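Local coordinates for conserved hypothetical protein (Bacteroides thetaiotaomicron, PDB 2FB6) that is of unknown function but folds into a compact alpha/beta domain with a five-stranded parallel sheet between helices, consistent with the DsrE/DsrF-like fold, at residues I12-D17 against I42-W47; Y29-K34 against L65-S70; K52-D57 against S88-L93; T73-Q78 against R98-P103. All blocks are in the same frame, centred on the assembly; numbering follows the deposited sequence. Where two conformers were deposited one is given.

Overall arrangement
The four contacts describe one alpha/beta domain whose parallel strands run in the order 96-98, 73-77, 41-46, 9-14, 113-116. Contact 1 joins two neighbouring inner strands about 4 Å from the chain's centre. Contact 2 pairs helices 19-36 and 58-70, and contact 3 crosses helices 49-56 and 87-92; their centres lie about 13 and 14 Å from that of contact 1. Contact 4, about 10 Å from contact 1, reaches the edge strand and lies about 19 Å from contact 2, across the chain's centre. Along the chain contact 1 closes before contacts 3 and 4 open, while contact 2 interleaves with contacts 1 and 3, and contact 3 with contact 4, so the chain is interwoven.

Contact 1. Residues I12-D17 against I42-W47; sequences ILWTTD and INIILW
Trp14 has CG anti to its backbone N (chi1 173°) and Leu46 has CG anti to its carbonyl carbon (chi1 -76°), and the two side chains run alongside each other in the same direction. Leu46 CD2 sits over one face of the six-membered ring in a CH-pi contact whose exact spacing is doubtful, while Ile44 CG2 meets the ring edge at Trp14 CE3, 3.6 Å away. The indole N-H is satisfied locally: Trp14 NE1 reaches Thr16 O at 2.9 Å through a bent bond (135° at the hydrogen), which helps fix the ring's rotation. An alanine in place of Trp14 would probably open a gap beside Leu46 and Ile44 and leave Thr16 O without its indole donor. On the opposite face of the sheet from Trp14, Leu13 CD1 touches Ile45 CG2 at 3.8 Å and Trp47 CB at 4.1 Å; branched aliphatic chains suit both surfaces of a central strand. The backbones form a regular parallel ladder: Ile12 N to Asn43 O 2.9 Å, Ile45 N to Ile12 O 2.8 Å, Trp14 N to Ile45 O 2.8 Å, and a longer Trp47 N to Trp14 O at 3.2 Å where the strands end. Helix 19-36 makes the beta-alpha-beta crossover between the two strands and meets Trp14 through Val22 and Leu26, while strands 113-116 and 73-77 continue the sheet beyond 9-14 and 41-46 respectively.

Contact 2. Residues Y29-K34 against L65-S70; sequences YALNSK and LEMLQS
Leu31 and Met67 meet where helices 19-36 and 58-70 pack side by side, nearly parallel, in a helical layer of the alpha/beta fold. The local axes of 29-34 and 65-70 are 9.8 Å apart at an angle of 21°. Apolar packing dominates. Leu31 lies roughly perpendicular to Met67, present as selenomethionine, CG to CG 3.6 Å, and its CD2 lies 3.7 Å from Met67 CA. Ala30 is small enough to let the selenium approach, with its CB 4.2 Å from Met67 SE. Mixed contacts flank this packing. In the conformer given, Glu66 brings its carboxylate carbon CD to 3.8 Å from Leu31 CD1. An alanine in place of Leu31 would probably leave a gap between the helices, with Met67 CG and the Glu66 chain losing their apolar neighbour. Lysine suits the place of Lys34, facing Ser70, because its aliphatic stem packs there while NZ hydrogen-bonds Lys40 O; in the conformer given, Lys34 CG lies 3.2 Å from Ser70 O. The polar part is carried by Ser70, whose hydroxyl turns back to its own helix: with OG between the backbone N and the carbonyl carbon (chi1 78°), Ser70 OG donates to Met67 O at 2.7 Å.

Contact 3. Residues K52-D57 against S88-L93; sequences KLVAND and SIITNL
Val54 and Ile90 lie roughly perpendicular, their methyls meeting where the local axes of 52-56 and 88-92 cross at 73°, 9.5 Å apart at closest approach. Val54 has CG1 anti to its backbone N (chi1 172°), and this one methyl serves two partners: Ile90 CD1 at 3.7 Å and Leu93 CD1 also at 3.7 Å. Leu93 meets the valine at a slant, and Val54 CG1 thus lies against the ends of two longer side chains. Ile90 is bent at its second torsion (chi2 -60°), which places CD1 beside the neighbouring turn, 4.0 Å from Ala55 N. Alanine fits this place because it is short: the CA atoms of Ala55 and Ile89 are only 6.1 Å apart, and Ile89 CG2 can settle 3.6 Å from Ala55 O. The same branch stands 4.3 Å from Ala55 CB. The joint is thus made by aliphatic packing: Ile89 and Ile90 bring methyls up to small Ala55, while Val54 meets Ile90 and Leu93. Beyond the crossing, Asp57 caps the start of helix 58-70 through Val60 N and pairs with Lys19. That helix also packs on Val54 through Val60 and Ile64, while Ile90 reaches Val97 of edge strand 96-98.

Contact 4. Residues T73-Q78 against R98-P103; sequences TIEACQ and RYMGIP
The guanidinium of Arg98 has the carboxylate of Glu75 at its edge and Pro103 on one face, with the ring carbon Pro103 CG 3.5 Å above the plane and over its centre. Side-on, Arg98 gives two N-H groups to a single oxygen: NE lies 3.0 Å and NH2 2.8 Å from Glu75 OE1. The NH2 bond uses the syn lone pair, whereas NE comes nearly in line with the C-O bond, and the two charged planes are turned 31° apart. The second flat pair is stacked: the Gln78 amide lies 22° from parallel with the Tyr99 ring, its CD 3.6 Å above the ring and shifted toward the rim, while Gln78 CG makes a CH-pi contact over the same ring. Long, flexible glutamine suits this surface, since its NE2 goes on to bond Glu82. Glu75 has CG between its backbone N and carbonyl carbon (chi1 52°), which brings CG up to Met100 SE; the two chains lie roughly perpendicular, with SE of this selenomethionine 3.5 Å from Glu75 CD. Met100 CG also packs 3.6 Å from Cys77 CA. With Arg98 gripping OE1 and Tyr107 OH hydrogen-bonded to OE2, both carboxylate oxygens of this buried acid have partners. Backbone bonds join the edges, Arg98 N to Ala76 O at 3.2 Å and Gln78 N to Arg98 O at 2.9 Å. Strand 73-77 thus runs beside edge strand 96-98 before leading into helix 78-84, while Met100, just ahead of helix 101-109, packs on Ile45 of strand 41-46.

Contact 1. Residues I12-D17 against I42-W47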
loop_
_atom_site.group_PDB
_atom_site.type_symbol
_atom_site.label_atom_id
_atom_site.label_comp_id
_atom_site.label_asym_id
_atom_site.label_seq_id
_atom_site.Cartn_x
_atom_site.Cartn_y
_atom_site.Cartn_z
ATOM N N ILE A 12 5.355 1.948 -2.080
ATOM C CA ILE A 12 4.936 3.129 -1.359
ATOM C C ILE A 12 4.679 2.714 0.078
ATOM O O ILE A 12 3.865 1.825 0.316
ATOM C CB ILE A 12 3.655 3.746 -1.969
ATOM C CG1 ILE A 12 3.921 4.190 -3.420
ATOM C CG2 ILE A 12 3.168 4.940 -1.110
ATOM C CD1 ILE A 12 2.666 4.541 -4.210
ATOM N N LEU A 13 5.384 3.344 1.019
ATOM C CA LEU A 13 5.066 3.184 2.430
ATOM C C LEU A 13 4.037 4.256 2.784
ATOM O O LEU A 13 4.355 5.446 2.871
ATOM C CB LEU A 13 6.331 3.333 3.267
ATOM C CG LEU A 13 6.187 3.265 4.792
ATOM C CD1 LEU A 13 5.569 1.948 5.267
ATOM C CD2 LEU A 13 7.538 3.487 5.440
ATOM N N TRP A 14 2.790 3.832 2.941
ATOM C CA TRP A 14 1.684 4.747 3.159
ATOM C C TRP A 14 1.405 4.826 4.661
ATOM O O TRP A 14 0.837 3.903 5.250
ATOM C CB TRP A 14 0.474 4.226 2.373
ATOM C CG TRP A 14 -0.814 4.936 2.597
ATOM C CD1 TRP A 14 -1.028 6.071 3.337
ATOM C CD2 TRP A 14 -2.076 4.574 2.040
ATOM N NE1 TRP A 14 -2.371 6.406 3.304
ATOM C CE2 TRP A 14 -3.032 5.509 2.506
ATOM C CE3 TRP A 14 -2.496 3.547 1.182
ATOM C CZ2 TRP A 14 -4.383 5.438 2.154
ATOM C CZ3 TRP A 14 -3.857 3.464 0.841
ATOM C CH2 TRP A 14 -4.779 4.407 1.327
ATOM N N THR A 15 1.822 5.934 5.273
ATOM C CA THR A 15 1.577 6.163 6.702
ATOM C C THR A 15 0.538 7.246 6.935
ATOM O O THR A 15 -0.107 7.267 7.981
ATOM C CB THR A 15 2.861 6.574 7.478
ATOM O OG1 THR A 15 3.244 7.902 7.120
ATOM C CG2 THR A 15 4.022 5.601 7.216
ATOM N N THR A 16 0.392 8.158 5.980
ATOM C CA THR A 16 -0.419 9.362 6.217
ATOM C C THR A 16 -1.918 9.085 6.268
ATOM O O THR A 16 -2.422 8.184 5.579
ATOM C CB THR A 16 -0.138 10.460 5.163
ATOM O OG1 THR A 16 -0.812 11.659 5.562
ATOM C CG2 THR A 16 -0.596 10.046 3.754
ATOM N N ASP A 17 -2.629 9.872 7.075
ATOM C CA ASP A 17 -4.082 9.868 7.004
ATOM C C ASP A 17 -4.622 11.178 6.428
ATOM O O ASP A 17 -5.808 11.464 6.566
ATOM C CB ASP A 17 -4.724 9.533 8.362
ATOM C CG ASP A 17 -4.386 10.538 9.449
ATOM O OD1 ASP A 17 -3.739 11.573 9.172
ATOM O OD2 ASP A 17 -4.823 10.291 10.599
ATOM N N ILE A 42 3.679 -2.516 -8.429
ATOM C CA ILE A 42 3.533 -1.495 -7.394
ATOM C C ILE A 42 2.998 -2.169 -6.147
ATOM O O ILE A 42 1.971 -2.861 -6.188
ATOM C CB ILE A 42 2.568 -0.358 -7.790
ATOM C CG1 ILE A 42 3.008 0.309 -9.116
ATOM C CG2 ILE A 42 2.454 0.656 -6.638
ATOM C CD1 ILE A 42 2.118 1.431 -9.568
ATOM N N ASN A 43 3.742 -2.012 -5.061
ATOM C CA ASN A 43 3.348 -2.532 -3.760
ATOM C C ASN A 43 3.121 -1.378 -2.790
ATOM O O ASN A 43 3.966 -0.486 -2.687
ATOM C CB ASN A 43 4.453 -3.438 -3.202
ATOM C CG ASN A 43 4.103 -4.012 -1.837
ATOM O OD1 ASN A 43 4.836 -3.822 -0.858
ATOM N ND2 ASN A 43 2.987 -4.724 -1.765
ATOM N N ILE A 44 2.000 -1.414 -2.073
ATOM C CA ILE A 44 1.690 -0.370 -1.104
ATOM C C ILE A 44 1.636 -1.001 0.275
ATOM O O ILE A 44 0.979 -2.018 0.457
ATOM C CB ILE A 44 0.346 0.339 -1.429
ATOM C CG1 ILE A 44 0.415 0.993 -2.835
ATOM C CG2 ILE A 44 0.023 1.377 -0.316
ATOM C CD1 ILE A 44 -0.840 1.669 -3.279
ATOM N N ILE A 45 2.355 -0.399 1.218
ATOM C CA ILE A 45 2.394 -0.873 2.604
ATOM C C ILE A 45 1.574 0.095 3.460
ATOM O O ILE A 45 1.894 1.274 3.541
ATOM C CB ILE A 45 3.837 -0.906 3.154
ATOM C CG1 ILE A 45 4.765 -1.738 2.252
ATOM C CG2 ILE A 45 3.823 -1.414 4.600
ATOM C CD1 ILE A 45 6.235 -1.464 2.546
ATOM N N LEU A 46 0.519 -0.422 4.078
ATOM C CA LEU A 46 -0.301 0.359 5.001
ATOM C C LEU A 46 0.232 0.194 6.412
ATOM O O LEU A 46 0.177 -0.894 6.977
ATOM C CB LEU A 46 -1.747 -0.127 4.961
ATOM C CG LEU A 46 -2.570 0.300 3.760
ATOM C CD1 LEU A 46 -3.906 -0.402 3.761
ATOM C CD2 LEU A 46 -2.773 1.797 3.814
ATOM N N TRP A 47 0.745 1.272 7.002
ATOM C CA TRP A 47 1.383 1.144 8.308
ATOM C C TRP A 47 1.377 2.509 8.967
ATOM O O TRP A 47 1.995 3.436 8.453
ATOM C CB TRP A 47 2.828 0.664 8.099
ATOM C CG TRP A 47 3.534 0.176 9.330
ATOM C CD1 TRP A 47 3.199 0.409 10.633
ATOM C CD2 TRP A 47 4.731 -0.597 9.354
ATOM N NE1 TRP A 47 4.116 -0.184 11.471
ATOM C CE2 TRP A 47 5.058 -0.820 10.706
ATOM C CE3 TRP A 47 5.549 -1.152 8.357
ATOM C CZ2 TRP A 47 6.190 -1.552 11.093
ATOM C CZ3 TRP A 47 6.668 -1.891 8.748
ATOM C CH2 TRP A 47 6.969 -2.085 10.089
#

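Contact 2. Residues Y29-K34 against L65-S70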
loop_
_atom_site.group_PDB
_atom_site.type_symbol
_atom_site.label_atom_id
_atom_site.label_comp_id
_atom_site.label_asym_id
_atom_site.label_seq_id
_atom_site.Cartn_x
_atom_site.Cartn_y
_atom_site.Cartn_z
ATOM N N TYR A 29 -1.312 8.600 -8.497
ATOM C CA TYR A 29 -0.064 8.192 -9.135
ATOM C C TYR A 29 0.029 6.665 -9.229
ATOM O O TYR A 29 0.448 6.130 -10.257
ATOM C CB TYR A 29 1.132 8.771 -8.395
ATOM C CG TYR A 29 2.445 8.377 -9.037
ATOM C CD1 TYR A 29 2.765 8.778 -10.343
ATOM C CD2 TYR A 29 3.385 7.610 -8.333
ATOM C CE1 TYR A 29 3.986 8.417 -10.936
ATOM C CE2 TYR A 29 4.590 7.251 -8.920
ATOM C CZ TYR A 29 4.887 7.647 -10.209
ATOM O OH TYR A 29 6.095 7.250 -10.756
ATOM N N ALA A 30 -0.387 5.967 -8.180
ATOM C CA ALA A 30 -0.271 4.516 -8.184
ATOM C C ALA A 30 -1.169 3.905 -9.269
ATOM O O ALA A 30 -0.728 3.044 -10.073
ATOM C CB ALA A 30 -0.604 3.951 -6.813
ATOM N N LEU A 31 -2.413 4.375 -9.331
ATOM C CA LEU A 31 -3.366 3.834 -10.314
ATOM C C LEU A 31 -2.927 4.102 -11.741
ATOM O O LEU A 31 -2.951 3.200 -12.600
ATOM C CB LEU A 31 -4.776 4.387 -10.084
ATOM C CG LEU A 31 -5.556 3.679 -8.994
ATOM C CD1 LEU A 31 -6.710 4.549 -8.531
ATOM C CD2 LEU A 31 -6.051 2.328 -9.546
ATOM N N ASN A 32 -2.529 5.342 -12.013
ATOM C CA ASN A 32 -2.112 5.687 -13.370
ATOM C C ASN A 32 -0.835 4.957 -13.750
ATOM O O ASN A 32 -0.702 4.465 -14.881
ATOM C CB ASN A 32 -1.957 7.196 -13.523
ATOM C CG ASN A 32 -3.279 7.871 -13.816
ATOM O OD1 ASN A 32 -3.634 8.054 -14.976
ATOM N ND2 ASN A 32 -4.034 8.216 -12.767
ATOM N N SER A 33 0.103 4.876 -12.805
ATOM C CA SER A 33 1.348 4.148 -13.043
ATOM C C SER A 33 1.087 2.707 -13.436
ATOM O O SER A 33 1.725 2.192 -14.375
ATOM C CB SER A 33 2.254 4.157 -11.809
ATOM O OG SER A 33 2.806 5.430 -11.591
ATOM N N LYS A 34 0.195 2.048 -12.692
ATOM C CA LYS A 34 -0.103 0.637 -12.938
ATOM C C LYS A 34 -0.841 0.468 -14.261
ATOM O O LYS A 34 -0.477 -0.372 -15.088
ATOM C CB LYS A 34 -0.925 0.044 -11.787
ATOM C CG LYS A 34 -1.177 -1.454 -11.891
ATOM C CD LYS A 34 0.097 -2.267 -11.700
ATOM C CE LYS A 34 -0.161 -3.745 -11.956
ATOM N NZ LYS A 34 1.056 -4.575 -11.759
ATOM N N LEU A 65 -10.145 -0.619 -3.419
ATOM C CA LEU A 65 -10.697 -1.641 -4.299
ATOM C C LEU A 65 -10.276 -1.433 -5.754
ATOM O O LEU A 65 -9.929 -2.401 -6.445
ATOM C CB LEU A 65 -12.219 -1.719 -4.152
ATOM C CG LEU A 65 -12.695 -2.065 -2.732
ATOM C CD1 LEU A 65 -14.223 -2.004 -2.662
ATOM C CD2 LEU A 65 -12.171 -3.417 -2.225
ATOM N N GLU A 66 -10.273 -0.180 -6.209
ATOM C CA GLU A 66 -9.833 0.114 -7.576
ATOM C C GLU A 66 -8.360 -0.216 -7.735
ATOM O O GLU A 66 -7.953 -0.774 -8.763
ATOM C CB GLU A 66 -10.095 1.571 -7.981
ATOM C CG GLU A 66 -9.881 1.827 -9.492
ATOM C CD GLU A 66 -10.015 3.288 -9.896
ATOM O OE1 GLU A 66 -10.486 4.095 -9.072
ATOM O OE2 GLU A 66 -9.632 3.641 -11.043
HETATM N N MSE A 67 -7.558 0.121 -6.728
HETATM C CA MSE A 67 -6.133 -0.183 -6.822
HETATM C C MSE A 67 -5.911 -1.689 -6.886
HETATM O O MSE A 67 -5.148 -2.171 -7.726
HETATM C CB MSE A 67 -5.355 0.470 -5.674
HETATM C CG MSE A 67 -5.208 1.967 -5.889
HETATM SE SE MSE A 67 -4.012 2.812 -4.636
HETATM C CE MSE A 67 -5.104 2.674 -3.402
ATOM N N LEU A 68 -6.599 -2.437 -6.028
ATOM C CA LEU A 68 -6.446 -3.897 -6.066
ATOM C C LEU A 68 -6.873 -4.490 -7.406
ATOM O O LEU A 68 -6.214 -5.402 -7.910
ATOM C CB LEU A 68 -7.186 -4.580 -4.909
ATOM C CG LEU A 68 -6.569 -4.351 -3.520
ATOM C CD1 LEU A 68 -7.533 -4.753 -2.398
ATOM C CD2 LEU A 68 -5.248 -5.115 -3.350
ATOM N N GLN A 69 -7.943 -3.954 -7.987
ATOM C CA GLN A 69 -8.441 -4.446 -9.280
ATOM C C GLN A 69 -7.416 -4.206 -10.384
ATOM O O GLN A 69 -7.335 -4.976 -11.341
ATOM C CB GLN A 69 -9.761 -3.770 -9.657
ATOM C CG GLN A 69 -10.955 -4.145 -8.808
ATOM C CD GLN A 69 -12.211 -3.434 -9.285
ATOM O OE1 GLN A 69 -12.742 -3.747 -10.352
ATOM N NE2 GLN A 69 -12.681 -2.463 -8.509
ATOM N N SER A 70 -6.635 -3.132 -10.261
ATOM C CA SER A 70 -5.634 -2.821 -11.291
ATOM C C SER A 70 -4.378 -3.695 -11.181
ATOM O O SER A 70 -3.526 -3.653 -12.060
ATOM C CB SER A 70 -5.215 -1.352 -11.207
ATOM O OG SER A 70 -4.302 -1.164 -10.137
#

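Contact 3. Residues K52-D57 against S88-L93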
loop_
_atom_site.group_PDB
_atom_site.type_symbol
_atom_site.label_atom_id
_atom_site.label_comp_id
_atom_site.label_asym_id
_atom_site.label_seq_id
_atom_site.Cartn_x
_atom_site.Cartn_y
_atom_site.Cartn_z
ATOM N N LYS A 52 -5.919 3.128 10.258
ATOM C CA LYS A 52 -7.194 3.591 10.824
ATOM C C LYS A 52 -8.039 4.268 9.752
ATOM O O LYS A 52 -9.251 4.059 9.692
ATOM C CB LYS A 52 -6.971 4.552 11.994
ATOM C CG LYS A 52 -6.564 3.874 13.278
ATOM C CD LYS A 52 -6.566 4.862 14.437
ATOM C CE LYS A 52 -5.873 4.279 15.652
ATOM N NZ LYS A 52 -5.715 5.291 16.739
ATOM N N LEU A 53 -7.407 5.068 8.893
ATOM C CA LEU A 53 -8.140 5.735 7.821
ATOM C C LEU A 53 -8.821 4.731 6.882
ATOM O O LEU A 53 -10.006 4.849 6.564
ATOM C CB LEU A 53 -7.224 6.674 7.030
ATOM C CG LEU A 53 -7.883 7.339 5.822
ATOM C CD1 LEU A 53 -8.956 8.338 6.288
ATOM C CD2 LEU A 53 -6.806 7.994 4.957
ATOM N N VAL A 54 -8.059 3.755 6.407
ATOM C CA VAL A 54 -8.603 2.764 5.484
ATOM C C VAL A 54 -9.730 1.979 6.144
ATOM O O VAL A 54 -10.748 1.694 5.502
ATOM C CB VAL A 54 -7.497 1.824 4.962
ATOM C CG1 VAL A 54 -8.089 0.688 4.181
ATOM C CG2 VAL A 54 -6.525 2.613 4.068
ATOM N N ALA A 55 -9.566 1.643 7.427
ATOM C CA ALA A 55 -10.565 0.838 8.117
ATOM C C ALA A 55 -11.896 1.553 8.253
ATOM O O ALA A 55 -12.941 0.910 8.274
ATOM C CB ALA A 55 -10.051 0.440 9.492
ATOM N N ASN A 56 -11.832 2.879 8.361
ATOM C CA ASN A 56 -12.986 3.670 8.748
ATOM C C ASN A 56 -13.626 4.511 7.644
ATOM O O ASN A 56 -14.763 4.954 7.802
ATOM C CB ASN A 56 -12.616 4.562 9.932
ATOM C CG ASN A 56 -12.471 3.781 11.234
ATOM O OD1 ASN A 56 -11.364 3.601 11.744
ATOM N ND2 ASN A 56 -13.600 3.311 11.778
ATOM N N ASP A 57 -12.915 4.740 6.543
ATOM C CA ASP A 57 -13.389 5.710 5.555
ATOM C C ASP A 57 -13.809 5.030 4.267
ATOM O O ASP A 57 -12.964 4.523 3.522
ATOM C CB ASP A 57 -12.309 6.750 5.276
ATOM C CG ASP A 57 -12.831 7.919 4.476
ATOM O OD1 ASP A 57 -13.254 7.706 3.327
ATOM O OD2 ASP A 57 -12.810 9.048 5.017
ATOM N N SER A 88 -9.986 -7.753 10.606
ATOM C CA SER A 88 -11.068 -8.346 9.821
ATOM C C SER A 88 -11.511 -7.398 8.703
ATOM O O SER A 88 -11.701 -7.825 7.569
ATOM C CB SER A 88 -12.259 -8.722 10.720
ATOM O OG SER A 88 -12.859 -7.571 11.300
ATOM N N ILE A 89 -11.650 -6.113 9.032
ATOM C CA ILE A 89 -12.067 -5.101 8.055
ATOM C C ILE A 89 -11.038 -5.024 6.919
ATOM O O ILE A 89 -11.389 -5.038 5.738
ATOM C CB ILE A 89 -12.238 -3.707 8.730
ATOM C CG1 ILE A 89 -13.414 -3.724 9.718
ATOM C CG2 ILE A 89 -12.469 -2.606 7.685
ATOM C CD1 ILE A 89 -13.403 -2.524 10.662
ATOM N N ILE A 90 -9.760 -4.974 7.289
ATOM C CA ILE A 90 -8.694 -4.808 6.308
ATOM C C ILE A 90 -8.584 -6.040 5.403
ATOM O O ILE A 90 -8.512 -5.906 4.178
ATOM C CB ILE A 90 -7.359 -4.476 7.016
ATOM C CG1 ILE A 90 -7.429 -3.112 7.739
ATOM C CG2 ILE A 90 -6.177 -4.515 6.051
ATOM C CD1 ILE A 90 -7.721 -1.900 6.861
ATOM N N THR A 91 -8.628 -7.237 5.996
ATOM C CA THR A 91 -8.585 -8.492 5.249
ATOM C C THR A 91 -9.766 -8.591 4.276
ATOM O O THR A 91 -9.624 -9.045 3.131
ATOM C CB THR A 91 -8.597 -9.686 6.244
ATOM O OG1 THR A 91 -7.318 -9.783 6.892
ATOM C CG2 THR A 91 -8.952 -11.009 5.570
ATOM N N ASN A 92 -10.941 -8.164 4.751
ATOM C CA ASN A 92 -12.164 -8.207 3.941
ATOM C C ASN A 92 -12.120 -7.304 2.712
ATOM O O ASN A 92 -12.868 -7.520 1.752
ATOM C CB ASN A 92 -13.402 -7.862 4.778
ATOM C CG ASN A 92 -13.781 -8.960 5.764
ATOM O OD1 ASN A 92 -13.284 -10.085 5.691
ATOM N ND2 ASN A 92 -14.657 -8.621 6.709
ATOM N N LEU A 93 -11.256 -6.280 2.748
ATOM C CA LEU A 93 -11.065 -5.396 1.589
ATOM C C LEU A 93 -10.159 -6.028 0.545
ATOM O O LEU A 93 -10.017 -5.499 -0.561
ATOM C CB LEU A 93 -10.469 -4.044 2.003
ATOM C CG LEU A 93 -11.352 -3.146 2.862
ATOM C CD1 LEU A 93 -10.536 -2.014 3.430
ATOM C CD2 LEU A 93 -12.548 -2.622 2.037
#

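Contact 4. Residues T73-Q78 against R98-P103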
loop_
_atom_site.group_PDB
_atom_site.type_symbol
_atom_site.label_atom_id
_atom_site.label_comp_id
_atom_site.label_asym_id
_atom_site.label_seq_id
_atom_site.Cartn_x
_atom_site.Cartn_y
_atom_site.Cartn_z
ATOM N N THR A 73 -0.481 -4.376 -5.479
ATOM C CA THR A 73 -0.587 -5.207 -4.278
ATOM C C THR A 73 -0.623 -4.281 -3.062
ATOM O O THR A 73 0.022 -3.238 -3.056
ATOM C CB THR A 73 0.568 -6.247 -4.166
ATOM O OG1 THR A 73 1.830 -5.575 -4.191
ATOM C CG2 THR A 73 0.534 -7.210 -5.341
ATOM N N ILE A 74 -1.380 -4.659 -2.039
ATOM C CA ILE A 74 -1.496 -3.848 -0.817
ATOM C C ILE A 74 -1.414 -4.767 0.389
ATOM O O ILE A 74 -2.116 -5.764 0.439
ATOM C CB ILE A 74 -2.813 -3.029 -0.750
ATOM C CG1 ILE A 74 -3.011 -2.237 -2.049
ATOM C CG2 ILE A 74 -2.759 -2.080 0.473
ATOM C CD1 ILE A 74 -4.288 -1.421 -2.092
ATOM N N GLU A 75 -0.511 -4.446 1.318
ATOM C CA GLU A 75 -0.320 -5.235 2.528
ATOM C C GLU A 75 -0.329 -4.286 3.709
ATOM O O GLU A 75 0.056 -3.125 3.570
ATOM C CB GLU A 75 0.987 -6.032 2.463
ATOM C CG GLU A 75 2.230 -5.186 2.129
ATOM C CD GLU A 75 3.507 -6.008 1.958
ATOM O OE1 GLU A 75 3.463 -7.236 2.181
ATOM O OE2 GLU A 75 4.553 -5.416 1.612
ATOM N N ALA A 76 -0.842 -4.761 4.840
ATOM C CA ALA A 76 -0.973 -3.914 6.017
ATOM C C ALA A 76 -0.268 -4.557 7.188
ATOM O O ALA A 76 -0.292 -5.785 7.342
ATOM C CB ALA A 76 -2.452 -3.687 6.362
ATOM N N CYS A 77 0.331 -3.710 8.017
ATOM C CA CYS A 77 0.996 -4.130 9.232
ATOM C C CYS A 77 0.013 -4.856 10.147
ATOM O O CYS A 77 -0.965 -4.270 10.589
ATOM C CB CYS A 77 1.625 -2.911 9.920
ATOM S SG CYS A 77 2.261 -3.212 11.584
ATOM N N GLN A 78 0.273 -6.135 10.423
ATOM C CA GLN A 78 -0.607 -6.922 11.278
ATOM C C GLN A 78 -0.620 -6.415 12.714
ATOM O O GLN A 78 -1.669 -6.482 13.375
ATOM C CB GLN A 78 -0.235 -8.409 11.222
ATOM C CG GLN A 78 -1.127 -9.298 12.078
ATOM C CD GLN A 78 -1.000 -10.774 11.723
ATOM O OE1 GLN A 78 -0.568 -11.123 10.620
ATOM N NE2 GLN A 78 -1.369 -11.640 12.654
ATOM N N ARG A 98 -0.109 -8.979 7.367
ATOM C CA ARG A 98 0.992 -9.801 7.841
ATOM C C ARG A 98 1.953 -8.980 8.682
ATOM O O ARG A 98 1.927 -7.745 8.653
ATOM C CB ARG A 98 1.715 -10.465 6.669
ATOM C CG ARG A 98 2.496 -9.545 5.799
ATOM C CD ARG A 98 3.350 -10.414 4.880
ATOM N NE ARG A 98 3.973 -9.622 3.849
ATOM C CZ ARG A 98 4.997 -10.027 3.104
ATOM N NH1 ARG A 98 5.557 -11.222 3.286
ATOM N NH2 ARG A 98 5.485 -9.211 2.193
ATOM N N TYR A 99 2.807 -9.666 9.439
ATOM C CA TYR A 99 3.812 -8.957 10.235
ATOM C C TYR A 99 4.831 -8.333 9.284
ATOM O O TYR A 99 5.377 -9.024 8.434
ATOM C CB TYR A 99 4.440 -9.896 11.273
ATOM C CG TYR A 99 3.433 -10.294 12.329
ATOM C CD1 TYR A 99 2.789 -9.328 13.099
ATOM C CD2 TYR A 99 3.111 -11.633 12.545
ATOM C CE1 TYR A 99 1.832 -9.682 14.068
ATOM C CE2 TYR A 99 2.167 -11.999 13.529
ATOM C CZ TYR A 99 1.543 -11.008 14.276
ATOM O OH TYR A 99 0.604 -11.318 15.236
HETATM N N MSE A 100 5.020 -7.016 9.404
HETATM C CA MSE A 100 5.684 -6.241 8.346
HETATM C C MSE A 100 7.151 -5.912 8.592
HETATM O O MSE A 100 7.793 -5.314 7.727
HETATM C CB MSE A 100 4.908 -4.937 8.082
HETATM C CG MSE A 100 3.736 -5.090 7.154
HETATM SE SE MSE A 100 4.272 -5.738 5.396
HETATM C CE MSE A 100 5.648 -4.509 4.902
ATOM N N GLY A 101 7.687 -6.304 9.746
ATOM C CA GLY A 101 9.064 -5.939 10.084
ATOM C C GLY A 101 10.101 -6.521 9.143
ATOM O O GLY A 101 10.983 -5.803 8.625
ATOM N N ILE A 102 9.989 -7.825 8.899
ATOM C CA ILE A 102 10.920 -8.489 7.985
ATOM C C ILE A 102 10.737 -7.993 6.546
ATOM O O ILE A 102 11.716 -7.631 5.909
ATOM C CB ILE A 102 10.817 -10.043 8.095
ATOM C CG1 ILE A 102 11.298 -10.506 9.465
ATOM C CG2 ILE A 102 11.596 -10.741 6.960
ATOM C CD1 ILE A 102 12.693 -10.082 9.787
ATOM N N PRO A 103 9.496 -7.999 6.026
ATOM C CA PRO A 103 9.321 -7.465 4.676
ATOM C C PRO A 103 9.894 -6.059 4.463
ATOM O O PRO A 103 10.614 -5.834 3.478
ATOM C CB PRO A 103 7.799 -7.507 4.478
ATOM C CG PRO A 103 7.365 -8.667 5.323
ATOM C CD PRO A 103 8.241 -8.592 6.544
#